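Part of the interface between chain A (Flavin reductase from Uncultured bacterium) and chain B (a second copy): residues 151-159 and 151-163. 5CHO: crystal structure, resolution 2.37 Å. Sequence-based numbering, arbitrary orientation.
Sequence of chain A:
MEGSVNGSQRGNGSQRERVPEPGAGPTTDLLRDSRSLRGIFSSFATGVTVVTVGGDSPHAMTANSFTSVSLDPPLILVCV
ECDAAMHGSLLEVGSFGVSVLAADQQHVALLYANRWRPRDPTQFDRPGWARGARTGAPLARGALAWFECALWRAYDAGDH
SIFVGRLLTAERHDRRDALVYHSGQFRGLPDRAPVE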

# COMPACT_ATOMS: atom_id res chain seq x y z
N LEU A 151 6.75 -16.40 -5.46
CA LEU A 151 5.43 -16.07 -5.95
C LEU A 151 4.42 -17.12 -5.49
O LEU A 151 4.54 -18.30 -5.81
N TRP A 152 3.42 -16.66 -4.75
CA TRP A 152 2.39 -17.50 -4.16
C TRP A 152 1.25 -17.56 -5.15
O TRP A 152 0.87 -18.63 -5.63
N ARG A 153 0.74 -16.38 -5.48
CA ARG A 153 -0.32 -16.25 -6.48
C ARG A 153 -0.25 -14.93 -7.21
O ARG A 153 0.26 -13.93 -6.70
N ALA A 154 -0.78 -14.95 -8.43
CA ALA A 154 -0.93 -13.76 -9.23
C ALA A 154 -2.41 -13.64 -9.53
O ALA A 154 -2.99 -14.51 -10.17
N TYR A 155 -3.02 -12.55 -9.07
CA TYR A 155 -4.46 -12.36 -9.17
C TYR A 155 -4.77 -11.28 -10.18
O TYR A 155 -4.08 -10.26 -10.25
N ASP A 156 -5.82 -11.51 -10.97
CA ASP A 156 -6.27 -10.51 -11.93
C ASP A 156 -6.79 -9.28 -11.19
O ASP A 156 -7.42 -9.40 -10.14
N ALA A 157 -6.51 -8.11 -11.75
CA ALA A 157 -6.94 -6.86 -11.14
C ALA A 157 -6.94 -5.75 -12.19
O ALA A 157 -6.22 -4.76 -12.06
N GLY A 158 -7.75 -5.92 -13.22
CA GLY A 158 -7.84 -4.95 -14.30
C GLY A 158 -6.55 -4.85 -15.10
O GLY A 158 -6.02 -5.86 -15.57
N ASP A 159 -6.03 -3.63 -15.25
CA ASP A 159 -4.83 -3.42 -16.05
C ASP A 159 -3.55 -3.72 -15.26
O ASP A 159 -2.44 -3.54 -15.77
N LEU B 151 -17.55 -3.80 -3.96
CA LEU B 151 -16.66 -4.93 -3.78
C LEU B 151 -16.66 -5.75 -5.06
O LEU B 151 -17.69 -6.25 -5.51
N TRP B 152 -15.47 -5.86 -5.63
CA TRP B 152 -15.26 -6.52 -6.90
C TRP B 152 -14.92 -7.98 -6.64
O TRP B 152 -15.63 -8.89 -7.10
N ARG B 153 -13.86 -8.20 -5.87
CA ARG B 153 -13.46 -9.54 -5.45
C ARG B 153 -12.77 -9.52 -4.11
O ARG B 153 -12.19 -8.52 -3.70
N ALA B 154 -12.85 -10.66 -3.42
CA ALA B 154 -12.15 -10.88 -2.18
C ALA B 154 -11.27 -12.10 -2.37
O ALA B 154 -11.77 -13.20 -2.62
N TYR B 155 -9.96 -11.91 -2.23
CA TYR B 155 -8.98 -12.96 -2.50
C TYR B 155 -8.36 -13.44 -1.20
O TYR B 155 -8.05 -12.64 -0.31
N ASP B 156 -8.17 -14.75 -1.08
CA ASP B 156 -7.51 -15.31 0.09
C ASP B 156 -6.05 -14.85 0.11
O ASP B 156 -5.41 -14.73 -0.93
N ALA B 157 -5.55 -14.59 1.31
CA ALA B 157 -4.19 -14.08 1.47
C ALA B 157 -3.70 -14.38 2.88
O ALA B 157 -3.41 -13.46 3.66
N GLY B 158 -3.62 -15.66 3.21
CA GLY B 158 -3.20 -16.09 4.53
C GLY B 158 -4.20 -15.67 5.59
O GLY B 158 -5.39 -15.97 5.47
N ASP B 159 -3.73 -14.99 6.62
CA ASP B 159 -4.58 -14.58 7.73
C ASP B 159 -5.37 -13.29 7.44
O ASP B 159 -6.11 -12.81 8.31
N HIS B 160 -5.21 -12.75 6.24
CA HIS B 160 -6.01 -11.63 5.76
C HIS B 160 -6.71 -12.02 4.47
O HIS B 160 -6.39 -13.05 3.87
N SER B 161 -7.66 -11.20 4.04
CA SER B 161 -8.18 -11.27 2.68
C SER B 161 -7.93 -9.95 1.96
O SER B 161 -7.96 -8.88 2.56
N ILE B 162 -7.70 -10.04 0.65
CA ILE B 162 -7.51 -8.86 -0.19
C ILE B 162 -8.85 -8.45 -0.79
O ILE B 162 -9.39 -9.17 -1.62
N PHE B 163 -9.36 -7.29 -0.39
CA PHE B 163 -10.64 -6.82 -0.89
C PHE B 163 -10.40 -5.81 -2.00
O PHE B 163 -9.91 -4.71 -1.74

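This is a near-symmetric, tyrosine-centred contact between two antiparallel strands that meet through their side chains, with a stacked aromatic pair in the middle, a reciprocal pair of hydroxyl-to-carbonyl hydrogen bonds, and tryptophan rings packed farther out. The two 151-157 strands run at 176° to each other, but their axes come no closer than 9.4 Å, too far for backbone pairing across the interface. The register places Y155(A) opposite Y155(B), with CA of Y155(A) 8.1 Å from CA of Y155(B), and that gap is filled by the two rings. In all, 390 Å² is buried, summed over both sides.

Both tyrosines point toward the other stretch and adopt the same m rotamer, with chi1 at -68° and chi2 at -62° in each copy. Their rings form an offset stack: the centroids lie 4.0 Å apart, the planes are inclined by only 11°, and CD1 of Y155(A) approaches CD1 of Y155(B) to 3.4 Å. The offset carries each ring over the partner's CB. Thus CB of Y155(A) lies 3.8 Å from the ring centroid of Y155(B), 16° off the ring normal, and CB of Y155(B) makes the equivalent CH-pi contact at 3.8 Å and 17°.

The ring orientation seen in the stack also brings each hydroxyl to the partner's backbone, one residue past its tyrosine. OH of Y155(A) donates to O of D156(B) at 2.9 Å, and OH of Y155(B) donates to O of D156(A) at 3.0 Å. The aspartates therefore contribute main-chain acceptors to these bonds; their CB atoms point sideways, and both side chains are in the m rotamer. On chain B, NH1 of R153(B) also makes a weak hydrogen bond of 3.5 Å to OH of Y155(B). R153(A) and R153(B) both start toward the other stretch, yet their side chains stay beyond 4.5 Å from it.

W152(A) and W152(B), both t at chi1 and with chi2 near 72°, also point toward the partner. The same aspartate carbonyls lie at the ring edges, near the ring planes: CZ3 of W152(A) is 3.5 Å from O of D156(B), and CZ3 of W152(B) is 3.6 Å from O of D156(A). Each indole continues along the opposing chain, with CZ3 of W152(A) 4.2 Å from CA of A157(B) and CH2 of W152(A) 4.3 Å from N of G158(B).

Beside Y155(B), the second chain B strand adds an apolar contact. I162(B), with chi1 m and chi2 t, points toward chain A and brings its CD1 to 4.3 Å from CE2 of Y155(A). Its backbone pairs with that of Y155(B): N of Y155(B) donates to O of I162(B) at 2.9 Å, and N of I162(B) donates to O of Y155(B) at 2.8 Å. No water or bound group is needed to account for the direct contacts described here.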

# COMPACT_ATOMS: atom_id res chain seq x y z
CB LEU A 151 5.45 -15.93 -7.47
CG LEU A 151 4.11 -15.61 -8.15
CD1 LEU A 151 3.50 -14.34 -7.57
CD2 LEU A 151 4.30 -15.49 -9.65
CB TRP A 152 1.96 -16.91 -2.81
CG TRP A 152 1.09 -17.75 -1.89
CD1 TRP A 152 1.48 -18.83 -1.15
CD2 TRP A 152 -0.28 -17.50 -1.54
NE1 TRP A 152 0.42 -19.29 -0.39
CE2 TRP A 152 -0.67 -18.49 -0.62
CE3 TRP A 152 -1.23 -16.54 -1.94
CZ2 TRP A 152 -1.96 -18.56 -0.09
CZ3 TRP A 152 -2.51 -16.61 -1.41
CH2 TRP A 152 -2.86 -17.62 -0.50
CB ARG A 153 -1.69 -16.41 -5.81
CG ARG A 153 -1.90 -17.83 -5.34
CD ARG A 153 -3.27 -18.13 -4.80
NE ARG A 153 -3.18 -19.39 -4.05
CZ ARG A 153 -4.15 -19.91 -3.32
NH1 ARG A 153 -5.32 -19.30 -3.20
NH2 ARG A 153 -3.94 -21.06 -2.69
CB ALA A 154 -0.10 -13.86 -10.52
CB TYR A 155 -5.10 -11.98 -7.83
CG TYR A 155 -5.12 -13.02 -6.72
CD1 TYR A 155 -5.80 -14.23 -6.88
CD2 TYR A 155 -4.53 -12.76 -5.50
CE1 TYR A 155 -5.83 -15.16 -5.86
CE2 TYR A 155 -4.56 -13.68 -4.47
CZ TYR A 155 -5.22 -14.88 -4.65
OH TYR A 155 -5.26 -15.80 -3.63
CB ASP A 156 -7.39 -11.07 -12.82
CG ASP A 156 -6.92 -12.20 -13.71
OD1 ASP A 156 -7.73 -13.10 -14.00
OD2 ASP A 156 -5.74 -12.20 -14.11
CB ALA A 157 -6.04 -6.49 -9.97
CB ASP A 159 -4.81 -1.98 -16.61
CG ASP A 159 -4.84 -0.92 -15.52
OD1 ASP A 159 -4.32 -1.15 -14.41
OD2 ASP A 159 -5.38 0.17 -15.80
CB LEU B 151 -17.06 -5.77 -2.57
CG LEU B 151 -16.21 -7.02 -2.31
CD1 LEU B 151 -14.72 -6.70 -2.18
CD2 LEU B 151 -16.70 -7.72 -1.06
CB TRP B 152 -14.14 -5.79 -7.65
CG TRP B 152 -13.96 -6.14 -9.09
CD1 TRP B 152 -14.78 -5.81 -10.13
CD2 TRP B 152 -12.84 -6.82 -9.67
NE1 TRP B 152 -14.26 -6.28 -11.31
CE2 TRP B 152 -13.07 -6.90 -11.06
CE3 TRP B 152 -11.68 -7.39 -9.14
CZ2 TRP B 152 -12.18 -7.53 -11.93
CZ3 TRP B 152 -10.79 -8.01 -10.01
CH2 TRP B 152 -11.05 -8.08 -11.38
CB ARG B 153 -12.55 -10.19 -6.50
CG ARG B 153 -13.30 -10.55 -7.75
CD ARG B 153 -12.49 -11.33 -8.75
NE ARG B 153 -13.19 -11.27 -10.03
CZ ARG B 153 -12.71 -11.73 -11.18
NH1 ARG B 153 -11.51 -12.30 -11.24
NH2 ARG B 153 -13.45 -11.62 -12.27
CB ALA B 154 -13.13 -11.07 -1.02
CB TYR B 155 -7.87 -12.48 -3.43
CG TYR B 155 -8.26 -12.17 -4.87
CD1 TYR B 155 -8.77 -13.16 -5.70
CD2 TYR B 155 -8.06 -10.91 -5.40
CE1 TYR B 155 -9.11 -12.88 -7.02
CE2 TYR B 155 -8.39 -10.62 -6.71
CZ TYR B 155 -8.91 -11.61 -7.52
OH TYR B 155 -9.23 -11.32 -8.82
CB ASP B 156 -7.58 -16.83 0.08
CG ASP B 156 -9.00 -17.35 0.21
OD1 ASP B 156 -9.30 -18.42 -0.36
OD2 ASP B 156 -9.82 -16.68 0.87
CB ALA B 157 -4.14 -12.60 1.18
CB ASP B 159 -3.75 -14.42 9.01
CG ASP B 159 -2.62 -13.41 8.85
OD1 ASP B 159 -2.76 -12.45 8.08
OD2 ASP B 159 -1.57 -13.59 9.51
CB HIS B 160 -5.16 -10.38 5.50
CG HIS B 160 -4.72 -9.65 6.73
ND1 HIS B 160 -3.89 -10.20 7.68
CD2 HIS B 160 -4.98 -8.39 7.15
CE1 HIS B 160 -3.66 -9.32 8.63
NE2 HIS B 160 -4.31 -8.21 8.34
CB SER B 161 -9.68 -11.60 2.68
OG SER B 161 -9.91 -12.93 3.08
CB ILE B 162 -6.51 -9.12 -1.33
CG1 ILE B 162 -5.15 -9.56 -0.78
CG2 ILE B 162 -6.35 -7.87 -2.19
CD1 ILE B 162 -4.29 -10.29 -1.79
CB PHE B 163 -11.48 -6.18 0.23
CG PHE B 163 -12.00 -7.16 1.24
CD1 PHE B 163 -11.20 -7.62 2.26
CD2 PHE B 163 -13.30 -7.63 1.16
CE1 PHE B 163 -11.68 -8.53 3.19
CE2 PHE B 163 -13.79 -8.53 2.08
CZ PHE B 163 -12.98 -8.98 3.10